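Local atomic coordinates of glutathione S-transferase (Vibrio parahaemolyticus, PDB entry 7MIQ), a protein that probably conjugates glutathione to electrophilic compounds, as a Gtt2-class glutathione S-transferase with a thioredoxin-like N-terminal domain. Residues M1-T9 with V26-R34; K46-L57 with T62-L73. All coordinates share one frame; numbering follows the deposited sequence.

Contact 1 (M1-T9 with V26-R34)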
loop_
_atom_site.group_PDB
_atom_site.type_symbol
_atom_site.label_atom_id
_atom_site.label_comp_id
_atom_site.label_asym_id
_atom_site.label_seq_id
_atom_site.Cartn_x
_atom_site.Cartn_y
_atom_site.Cartn_z
ATOM N N MET A 1 -16.061 19.793 4.569
ATOM C CA MET A 1 -14.854 19.533 3.800
ATOM C C MET A 1 -15.147 19.534 2.302
ATOM O O MET A 1 -16.304 19.590 1.893
ATOM C CB MET A 1 -14.230 18.203 4.226
ATOM C CG MET A 1 -15.224 17.119 4.562
ATOM S SD MET A 1 -14.464 15.770 5.490
ATOM C CE MET A 1 -15.923 14.961 6.129
ATOM N N LYS A 2 -14.088 19.487 1.496
ATOM C CA LYS A 2 -14.197 19.470 0.044
ATOM C C LYS A 2 -13.362 18.330 -0.520
ATOM O O LYS A 2 -12.284 18.016 -0.006
ATOM C CB LYS A 2 -13.729 20.793 -0.579
ATOM C CG LYS A 2 -14.539 22.009 -0.161
ATOM C CD LYS A 2 -13.942 23.276 -0.755
ATOM C CE LYS A 2 -14.679 24.514 -0.273
ATOM N NZ LYS A 2 -14.025 25.763 -0.753
ATOM N N LEU A 3 -13.864 17.726 -1.593
ATOM C CA LEU A 3 -13.177 16.643 -2.293
ATOM C C LEU A 3 -12.886 17.091 -3.720
ATOM O O LEU A 3 -13.813 17.284 -4.516
ATOM C CB LEU A 3 -14.019 15.368 -2.278
ATOM C CG LEU A 3 -13.444 14.145 -2.994
ATOM C CD1 LEU A 3 -12.116 13.732 -2.371
ATOM C CD2 LEU A 3 -14.446 12.994 -2.963
ATOM N N TYR A 4 -11.603 17.253 -4.039
ATOM C CA TYR A 4 -11.167 17.638 -5.376
ATOM C C TYR A 4 -10.962 16.391 -6.228
ATOM O O TYR A 4 -10.250 15.466 -5.825
ATOM C CB TYR A 4 -9.869 18.447 -5.310
ATOM C CG TYR A 4 -10.000 19.766 -4.579
ATOM C CD1 TYR A 4 -9.853 19.837 -3.200
ATOM C CD2 TYR A 4 -10.268 20.942 -5.273
ATOM C CE1 TYR A 4 -9.974 21.044 -2.531
ATOM C CE2 TYR A 4 -10.390 22.152 -4.612
ATOM C CZ TYR A 4 -10.240 22.196 -3.243
ATOM O OH TYR A 4 -10.359 23.399 -2.582
ATOM N N GLU A 5 -11.570 16.379 -7.410
ATOM C CA GLU A 5 -11.595 15.172 -8.223
ATOM C C GLU A 5 -11.745 15.562 -9.683
ATOM O O GLU A 5 -12.162 16.679 -10.004
ATOM C CB GLU A 5 -12.743 14.248 -7.800
ATOM C CG GLU A 5 -14.116 14.903 -7.948
ATOM C CD GLU A 5 -15.261 14.001 -7.534
ATOM O OE1 GLU A 5 -15.001 12.879 -7.052
ATOM O OE2 GLU A 5 -16.426 14.420 -7.698
ATOM N N THR A 6 -11.390 14.629 -10.565
ATOM C CA THR A 6 -11.753 14.726 -11.971
ATOM C C THR A 6 -12.973 13.846 -12.237
ATOM O O THR A 6 -13.367 13.018 -11.412
ATOM C CB THR A 6 -10.579 14.350 -12.884
ATOM O OG1 THR A 6 -10.123 13.028 -12.585
ATOM C CG2 THR A 6 -9.426 15.329 -12.702
ATOM N N ALA A 7 -13.569 14.037 -13.417
ATOM C CA ALA A 7 -14.943 13.596 -13.638
ATOM C C ALA A 7 -15.076 12.078 -13.620
ATOM O O ALA A 7 -16.046 11.545 -13.065
ATOM C CB ALA A 7 -15.465 14.157 -14.960
ATOM N N MET A 8 -14.130 11.360 -14.229
ATOM C CA MET A 8 -14.303 9.919 -14.435
ATOM C C MET A 8 -12.911 9.281 -14.437
ATOM O O MET A 8 -12.310 9.049 -15.489
ATOM C CB MET A 8 -15.060 9.633 -15.730
ATOM C CG MET A 8 -15.322 8.160 -16.023
ATOM S SD MET A 8 -16.368 7.349 -14.798
ATOM C CE MET A 8 -17.946 8.133 -15.101
ATOM N N THR A 9 -12.391 9.016 -13.240
ATOM C CA THR A 9 -11.093 8.383 -13.122
ATOM C C THR A 9 -11.145 7.388 -11.969
ATOM O O THR A 9 -11.838 7.627 -10.968
ATOM C CB THR A 9 -9.965 9.406 -12.912
ATOM O OG1 THR A 9 -8.694 8.771 -13.098
ATOM C CG2 THR A 9 -10.018 10.008 -11.530
ATOM N N VAL A 26 -19.969 14.958 0.821
ATOM C CA VAL A 26 -18.876 15.928 0.819
ATOM C C VAL A 26 -18.979 16.771 -0.446
ATOM O O VAL A 26 -19.228 16.241 -1.533
ATOM C CB VAL A 26 -17.498 15.234 0.889
ATOM C CG1 VAL A 26 -16.373 16.253 0.770
ATOM C CG2 VAL A 26 -17.360 14.435 2.176
ATOM N N GLU A 27 -18.777 18.085 -0.307
ATOM C CA GLU A 27 -18.820 18.966 -1.465
ATOM C C GLU A 27 -17.699 18.605 -2.431
ATOM O O GLU A 27 -16.545 18.435 -2.028
ATOM C CB GLU A 27 -18.693 20.428 -1.041
ATOM C CG GLU A 27 -18.584 21.387 -2.222
ATOM C CD GLU A 27 -18.406 22.834 -1.803
ATOM O OE1 GLU A 27 -18.846 23.195 -0.692
ATOM O OE2 GLU A 27 -17.824 23.613 -2.587
ATOM N N ARG A 28 -18.043 18.475 -3.704
ATOM C CA ARG A 28 -17.083 18.119 -4.739
ATOM C C ARG A 28 -16.636 19.367 -5.483
ATOM O O ARG A 28 -17.434 20.273 -5.735
ATOM C CB ARG A 28 -17.686 17.124 -5.729
ATOM C CG ARG A 28 -18.446 15.983 -5.081
ATOM C CD ARG A 28 -17.538 15.134 -4.216
ATOM N NE ARG A 28 -18.246 13.981 -3.672
ATOM C CZ ARG A 28 -18.244 12.776 -4.223
ATOM N NH1 ARG A 28 -17.568 12.523 -5.331
ATOM N NH2 ARG A 28 -18.937 11.799 -3.647
ATOM N N VAL A 29 -15.355 19.408 -5.833
ATOM C CA VAL A 29 -14.800 20.455 -6.683
ATOM C C VAL A 29 -14.183 19.776 -7.896
ATOM O O VAL A 29 -13.252 18.974 -7.755
ATOM C CB VAL A 29 -13.756 21.305 -5.943
ATOM C CG1 VAL A 29 -13.183 22.360 -6.874
ATOM C CG2 VAL A 29 -14.360 21.940 -4.694
ATOM N N ALA A 30 -14.697 20.091 -9.080
ATOM C CA ALA A 30 -14.171 19.510 -10.307
ATOM C C ALA A 30 -12.865 20.186 -10.703
ATOM O O ALA A 30 -12.728 21.409 -10.608
ATOM C CB ALA A 30 -15.189 19.634 -11.443
ATOM N N LEU A 31 -11.901 19.377 -11.145
ATOM C CA LEU A 31 -10.641 19.852 -11.697
ATOM C C LEU A 31 -10.490 19.358 -13.130
ATOM O O LEU A 31 -11.140 18.396 -13.546
ATOM C CB LEU A 31 -9.440 19.366 -10.873
ATOM C CG LEU A 31 -9.385 19.686 -9.381
ATOM C CD1 LEU A 31 -8.080 19.191 -8.788
ATOM C CD2 LEU A 31 -9.537 21.172 -9.162
ATOM N N ASN A 32 -9.615 20.020 -13.884
ATOM C CA ASN A 32 -9.261 19.516 -15.208
ATOM C C ASN A 32 -8.395 18.264 -15.096
ATOM O O ASN A 32 -7.642 18.089 -14.140
ATOM C CB ASN A 32 -8.484 20.563 -16.012
ATOM C CG ASN A 32 -9.323 21.780 -16.381
ATOM O OD1 ASN A 32 -8.853 22.920 -16.280
ATOM N ND2 ASN A 32 -10.559 21.549 -16.812
ATOM N N VAL A 33 -8.478 17.408 -16.109
ATOM C CA VAL A 33 -7.588 16.258 -16.213
ATOM C C VAL A 33 -6.249 16.719 -16.770
ATOM O O VAL A 33 -6.198 17.412 -17.791
ATOM C CB VAL A 33 -8.209 15.171 -17.097
ATOM C CG1 VAL A 33 -7.250 13.986 -17.236
ATOM C CG2 VAL A 33 -9.552 14.724 -16.514
ATOM N N ARG A 34 -5.157 16.334 -16.107
ATOM C CA ARG A 34 -3.822 16.767 -16.511
ATOM C C ARG A 34 -2.967 15.622 -17.032
ATOM O O ARG A 34 -1.751 15.790 -17.169
ATOM C CB ARG A 34 -3.101 17.459 -15.351
ATOM C CG ARG A 34 -3.915 18.542 -14.649
ATOM C CD ARG A 34 -3.625 19.932 -15.201
ATOM N NE ARG A 34 -4.749 20.845 -15.023
ATOM C CZ ARG A 34 -4.746 22.120 -15.394
ATOM N NH1 ARG A 34 -3.683 22.673 -15.960
ATOM N NH2 ARG A 34 -5.832 22.861 -15.188
HETATM O O HOH W 1 -18.878 18.876 2.256
HETATM O O HOH W 2 -12.389 16.441 -14.995
#
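The guanidinium of Arg28 has CD2 of Leu3 over one face, off-centre, and the carboxylate of Glu5 at its edge, with the carbonyl O of Val26 also near its plane. The side chains of Leu3, Glu5 and Arg28 lie on one side of the sheet at two parallel strands, 2-5 and 27-30, which the helix 10-22 links into the beta-alpha-beta unit that opens a thioredoxin-like domain. The salt bridge to Glu5 is loose: Arg28 NH1 is 3.1 Å from Glu5 OE1 and 3.2 Å from Glu5 OE2, both bonds are weak, and the two planes stand 66° apart. Arg28 bends at chi2 (-62°), which folds the chain back along its own strand so that NE makes another weak bond to the carbonyl of Val26. The same NH1 has a further partner in Ser16 on the helix.

On the other side, with Lys2 and Glu27, the Tyr4 ring runs alongside Val29, its CD2 3.6 Å from Val29 CB, while Leu31 CD2 reaches the ring edge. Tyr4 OH goes beyond the pair to Glu56.

The backbones are laced by four bonds that alternate along Leu3 and Glu5. Leu3 N gives to Glu27 O (2.8 Å), and Val29 N returns to Leu3 O. Glu5 N then reaches Val29 O, and Leu31 N closes the ladder on Glu5 O at 2.9 Å. Past the strands, Thr6 CB lies against Val33 CG2, and a water joins Ala7 N to Leu31 O. At the opposite end another water bridges the two segments, donating to Met1 O and accepting from Glu27 N, 2.7 Å from each.

Contact 2 (K46-L57 with T62-L73)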
loop_
_atom_site.group_PDB
_atom_site.type_symbol
_atom_site.label_atom_id
_atom_site.label_comp_id
_atom_site.label_asym_id
_atom_site.label_seq_id
_atom_site.Cartn_x
_atom_site.Cartn_y
_atom_site.Cartn_z
ATOM N N LYS A 46 -0.421 21.236 -2.971
ATOM C CA LYS A 46 -1.369 20.853 -1.930
ATOM C C LYS A 46 -1.532 19.342 -1.824
ATOM O O LYS A 46 -2.084 18.861 -0.824
ATOM C CB LYS A 46 -2.734 21.504 -2.193
ATOM C CG LYS A 46 -2.692 23.030 -2.308
ATOM C CD LYS A 46 -4.032 23.607 -2.762
ATOM C CE LYS A 46 -5.113 23.417 -1.708
ATOM N NZ LYS A 46 -6.464 23.795 -2.215
ATOM N N SER A 47 -1.065 18.592 -2.824
ATOM C CA SER A 47 -1.145 17.138 -2.856
ATOM C C SER A 47 0.264 16.561 -2.771
ATOM O O SER A 47 1.073 16.753 -3.685
ATOM C CB SER A 47 -1.845 16.664 -4.131
ATOM O OG SER A 47 -1.955 15.249 -4.169
ATOM N N VAL A 48 0.550 15.849 -1.681
ATOM C CA VAL A 48 1.893 15.310 -1.475
ATOM C C VAL A 48 2.294 14.409 -2.635
ATOM O O VAL A 48 3.447 14.433 -3.083
ATOM C CB VAL A 48 1.972 14.569 -0.127
ATOM C CG1 VAL A 48 3.223 13.701 -0.071
ATOM C CG2 VAL A 48 1.943 15.571 1.012
ATOM N N ASN A 49 1.364 13.597 -3.133
ATOM C CA ASN A 49 1.659 12.730 -4.267
ATOM C C ASN A 49 1.393 13.408 -5.606
ATOM O O ASN A 49 1.656 12.807 -6.655
ATOM C CB ASN A 49 0.870 11.414 -4.156
ATOM C CG ASN A 49 -0.622 11.577 -4.423
ATOM O OD1 ASN A 49 -1.155 12.685 -4.454
ATOM N ND2 ASN A 49 -1.305 10.451 -4.608
ATOM N N GLY A 50 0.892 14.644 -5.592
ATOM C CA GLY A 50 0.680 15.403 -6.807
ATOM C C GLY A 50 -0.489 14.957 -7.649
ATOM O O GLY A 50 -0.513 15.235 -8.852
ATOM N N LYS A 51 -1.471 14.279 -7.057
ATOM C CA LYS A 51 -2.556 13.691 -7.824
ATOM C C LYS A 51 -3.891 13.921 -7.129
ATOM O O LYS A 51 -3.954 14.260 -5.945
ATOM C CB LYS A 51 -2.334 12.186 -8.046
ATOM C CG LYS A 51 -1.176 11.857 -8.977
ATOM C CD LYS A 51 -0.994 10.357 -9.133
ATOM C CE LYS A 51 0.184 10.034 -10.040
ATOM N NZ LYS A 51 1.457 10.610 -9.528
ATOM N N VAL A 52 -4.962 13.743 -7.898
ATOM C CA VAL A 52 -6.322 13.664 -7.370
ATOM C C VAL A 52 -6.607 12.193 -7.095
ATOM O O VAL A 52 -6.007 11.322 -7.744
ATOM C CB VAL A 52 -7.350 14.264 -8.347
ATOM C CG1 VAL A 52 -7.095 15.745 -8.552
ATOM C CG2 VAL A 52 -7.324 13.519 -9.677
ATOM N N PRO A 53 -7.514 11.857 -6.165
ATOM C CA PRO A 53 -8.350 12.759 -5.363
ATOM C C PRO A 53 -7.599 13.465 -4.238
ATOM O O PRO A 53 -6.554 12.994 -3.783
ATOM C CB PRO A 53 -9.411 11.823 -4.782
ATOM C CG PRO A 53 -8.711 10.515 -4.672
ATOM C CD PRO A 53 -7.806 10.441 -5.876
ATOM N N LEU A 54 -8.149 14.593 -3.796
ATOM C CA LEU A 54 -7.563 15.382 -2.719
ATOM C C LEU A 54 -8.687 15.841 -1.806
ATOM O O LEU A 54 -9.635 16.483 -2.266
ATOM C CB LEU A 54 -6.787 16.585 -3.269
ATOM C CG LEU A 54 -6.045 17.456 -2.249
ATOM C CD1 LEU A 54 -4.988 16.641 -1.510
ATOM C CD2 LEU A 54 -5.412 18.666 -2.935
ATOM N N LEU A 55 -8.587 15.505 -0.523
ATOM C CA LEU A 55 -9.574 15.907 0.471
ATOM C C LEU A 55 -9.057 17.117 1.235
ATOM O O LEU A 55 -7.914 17.119 1.701
ATOM C CB LEU A 55 -9.869 14.766 1.444
ATOM C CG LEU A 55 -10.913 15.095 2.512
ATOM C CD1 LEU A 55 -12.293 15.222 1.876
ATOM C CD2 LEU A 55 -10.906 14.043 3.605
ATOM N N GLU A 56 -9.896 18.143 1.363
ATOM C CA GLU A 56 -9.536 19.363 2.076
ATOM C C GLU A 56 -10.469 19.519 3.268
ATOM O O GLU A 56 -11.689 19.613 3.094
ATOM C CB GLU A 56 -9.615 20.584 1.156
ATOM C CG GLU A 56 -9.052 21.860 1.765
ATOM C CD GLU A 56 -9.159 23.049 0.827
ATOM O OE1 GLU A 56 -10.253 23.275 0.267
ATOM O OE2 GLU A 56 -8.145 23.754 0.644
ATOM N N LEU A 57 -9.901 19.531 4.469
ATOM C CA LEU A 57 -10.680 19.650 5.691
ATOM C C LEU A 57 -11.106 21.100 5.918
ATOM O O LEU A 57 -10.608 22.030 5.279
ATOM C CB LEU A 57 -9.874 19.145 6.888
ATOM C CG LEU A 57 -9.267 17.751 6.749
ATOM C CD1 LEU A 57 -8.624 17.307 8.055
ATOM C CD2 LEU A 57 -10.324 16.757 6.290
ATOM N N THR A 62 -4.959 19.188 3.944
ATOM C CA THR A 62 -5.238 18.348 2.785
ATOM C C THR A 62 -4.699 16.937 2.981
ATOM O O THR A 62 -3.634 16.738 3.577
ATOM C CB THR A 62 -4.664 18.940 1.490
ATOM O OG1 THR A 62 -3.253 19.143 1.625
ATOM C CG2 THR A 62 -5.349 20.261 1.154
ATOM N N ILE A 63 -5.450 15.965 2.465
ATOM C CA ILE A 63 -5.107 14.549 2.517
ATOM C C ILE A 63 -5.211 14.002 1.100
ATOM O O ILE A 63 -6.251 14.156 0.453
ATOM C CB ILE A 63 -6.046 13.772 3.464
ATOM C CG1 ILE A 63 -5.970 14.339 4.885
ATOM C CG2 ILE A 63 -5.719 12.281 3.452
ATOM C CD1 ILE A 63 -7.091 13.863 5.799
ATOM N N CYS A 64 -4.133 13.393 0.610
ATOM C CA CYS A 64 -4.139 12.708 -0.676
ATOM C C CYS A 64 -4.008 11.204 -0.440
ATOM O O CYS A 64 -3.912 10.752 0.704
ATOM C CB CYS A 64 -3.031 13.247 -1.587
ATOM S SG CYS A 64 -1.341 12.825 -1.099
ATOM N N GLU A 65 -4.004 10.440 -1.545
ATOM C CA GLU A 65 -4.078 8.974 -1.574
ATOM C C GLU A 65 -5.497 8.502 -1.278
ATOM O O GLU A 65 -6.044 8.806 -0.213
ATOM C CB GLU A 65 -3.095 8.317 -0.595
ATOM C CG GLU A 65 -1.639 8.416 -1.003
ATOM C CD GLU A 65 -1.339 7.658 -2.285
ATOM O OE1 GLU A 65 -1.953 6.594 -2.512
ATOM O OE2 GLU A 65 -0.489 8.131 -3.067
ATOM N N SER A 66 -6.092 7.747 -2.208
ATOM C CA SER A 66 -7.503 7.386 -2.086
ATOM C C SER A 66 -7.791 6.637 -0.787
ATOM O O SER A 66 -8.805 6.898 -0.127
ATOM C CB SER A 66 -7.937 6.551 -3.292
ATOM O OG SER A 66 -7.150 5.381 -3.409
ATOM N N VAL A 67 -6.917 5.703 -0.401
ATOM C CA VAL A 67 -7.172 4.920 0.808
ATOM C C VAL A 67 -7.056 5.786 2.058
ATOM O O VAL A 67 -7.807 5.605 3.026
ATOM C CB VAL A 67 -6.229 3.704 0.869
ATOM C CG1 VAL A 67 -6.482 2.900 2.145
ATOM C CG2 VAL A 67 -6.428 2.825 -0.353
ATOM N N ALA A 68 -6.121 6.739 2.065
ATOM C CA ALA A 68 -5.992 7.632 3.215
ATOM C C ALA A 68 -7.209 8.540 3.348
ATOM O O ALA A 68 -7.659 8.832 4.466
ATOM C CB ALA A 68 -4.711 8.458 3.093
ATOM N N ILE A 69 -7.747 9.004 2.219
ATOM C CA ILE A 69 -8.983 9.784 2.243
ATOM C C ILE A 69 -10.127 8.944 2.796
ATOM O O ILE A 69 -10.910 9.410 3.632
ATOM C CB ILE A 69 -9.299 10.322 0.834
ATOM C CG1 ILE A 69 -8.243 11.349 0.407
ATOM C CG2 ILE A 69 -10.699 10.925 0.785
ATOM C CD1 ILE A 69 -8.323 11.740 -1.068
ATOM N N CYS A 70 -10.230 7.687 2.352
ATOM C CA CYS A 70 -11.286 6.809 2.852
ATOM C C CYS A 70 -11.144 6.557 4.348
ATOM O O CYS A 70 -12.147 6.489 5.069
ATOM C CB CYS A 70 -11.280 5.484 2.091
ATOM S SG CYS A 70 -11.773 5.610 0.350
ATOM N N ARG A 71 -9.909 6.399 4.835
ATOM C CA ARG A 71 -9.721 6.167 6.264
ATOM C C ARG A 71 -10.214 7.355 7.083
ATOM O O ARG A 71 -10.859 7.176 8.123
ATOM C CB ARG A 71 -8.252 5.868 6.574
ATOM C CG ARG A 71 -8.016 5.501 8.040
ATOM C CD ARG A 71 -6.578 5.080 8.343
ATOM N NE ARG A 71 -6.151 3.926 7.560
ATOM C CZ ARG A 71 -6.526 2.675 7.793
ATOM N NH1 ARG A 71 -7.368 2.374 8.769
ATOM N NH2 ARG A 71 -6.050 1.701 7.023
ATOM N N TYR A 72 -9.934 8.578 6.625
ATOM C CA TYR A 72 -10.436 9.754 7.332
ATOM C C TYR A 72 -11.958 9.820 7.269
ATOM O O TYR A 72 -12.624 10.063 8.285
ATOM C CB TYR A 72 -9.822 11.032 6.754
ATOM C CG TYR A 72 -10.165 12.261 7.570
ATOM C CD1 TYR A 72 -11.347 12.969 7.345
ATOM C CD2 TYR A 72 -9.322 12.701 8.581
ATOM C CE1 TYR A 72 -11.671 14.086 8.103
ATOM C CE2 TYR A 72 -9.635 13.818 9.338
ATOM C CZ TYR A 72 -10.810 14.503 9.097
ATOM O OH TYR A 72 -11.123 15.607 9.854
ATOM N N LEU A 73 -12.527 9.612 6.077
ATOM C CA LEU A 73 -13.976 9.685 5.919
ATOM C C LEU A 73 -14.691 8.618 6.731
ATOM O O LEU A 73 -15.817 8.842 7.188
ATOM C CB LEU A 73 -14.351 9.551 4.444
ATOM C CG LEU A 73 -13.879 10.667 3.512
ATOM C CD1 LEU A 73 -14.124 10.277 2.052
ATOM C CD2 LEU A 73 -14.565 11.977 3.853
HETATM O O HOH W 3 -4.498 11.275 -4.356
#
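Thr62 OG1 donates to the carbonyl O of Lys46 across 2.7 Å, lying in the carbonyl plane, and ties strand 62-64, at one edge of the sheet, to the loop that leads into its neighbour. The hydroxyl is put there by chi1 of 57°, which sets OG1 between the backbone N and the carbonyl carbon and turns CG2 toward Glu56 CG. Strands 54-56 and 62-64 form the beta hairpin of the thioredoxin-like domain, whose hydrogen-bonded pair is Leu55 with Ile63: Leu55 N gives to Ile63 O, and Ile63 N gives back to Leu55 O.

Farther along, Cys64 SG accepts from Asn49 N (3.5 Å), an ordinary length for sulfur. The amide of Asn49 works on two fronts: OD1 accepts from Lys51 N in an Asx turn, while ND2 gives to Glu65 OE2 at 2.9 Å, arriving from above the carboxylate plane, with the two flat groups 69° apart. A water adds to this corner, donating to Pro53 O and accepting from Glu65 N. Pro53 follows a cis peptide bond, the cis-proline that is a hallmark of the thioredoxin fold, and Glu65, with positive phi (75°), is the N-cap residue of the next helix; in related transferases this region binds glutathione.

The helix closes over the hairpin on the Leu55 and Ile63 side. Ile69 CD1 lies 3.8 Å from Pro53 CG, and its CG1 meets Leu55 CB. Leu57 comes at the Tyr72 ring from the opposite direction, both methyls touching it, with CD2 3.5 Å from CE1. Strand 2-5 flanks strand 54-56, helix 10-22 touches Pro53 and Ser66, and helix 66-76 is also met by the second subunit, where Arg71 pairs with Glu95 of that chain.

How the contacts relate
The two contacts share one four-stranded sheet and divide it between them: contact 1 pairs the parallel strands 2-5 and 27-30, contact 2 the antiparallel strands 54-56 and 62-64. They join at the middle, where Glu56 N to Lys2 O and Tyr4 N to Leu54 O are probable hydrogen bonds. Contact 1 is the more open, with charged side chains along its exposed parts, and relies on a regular backbone ladder and a loose salt bridge. Contact 2 has more buried residues and adds a helix packed on the hairpin, polar links through Thr62, Asn49 and Glu65, and neighbours from the second subunit, which does not touch contact 1.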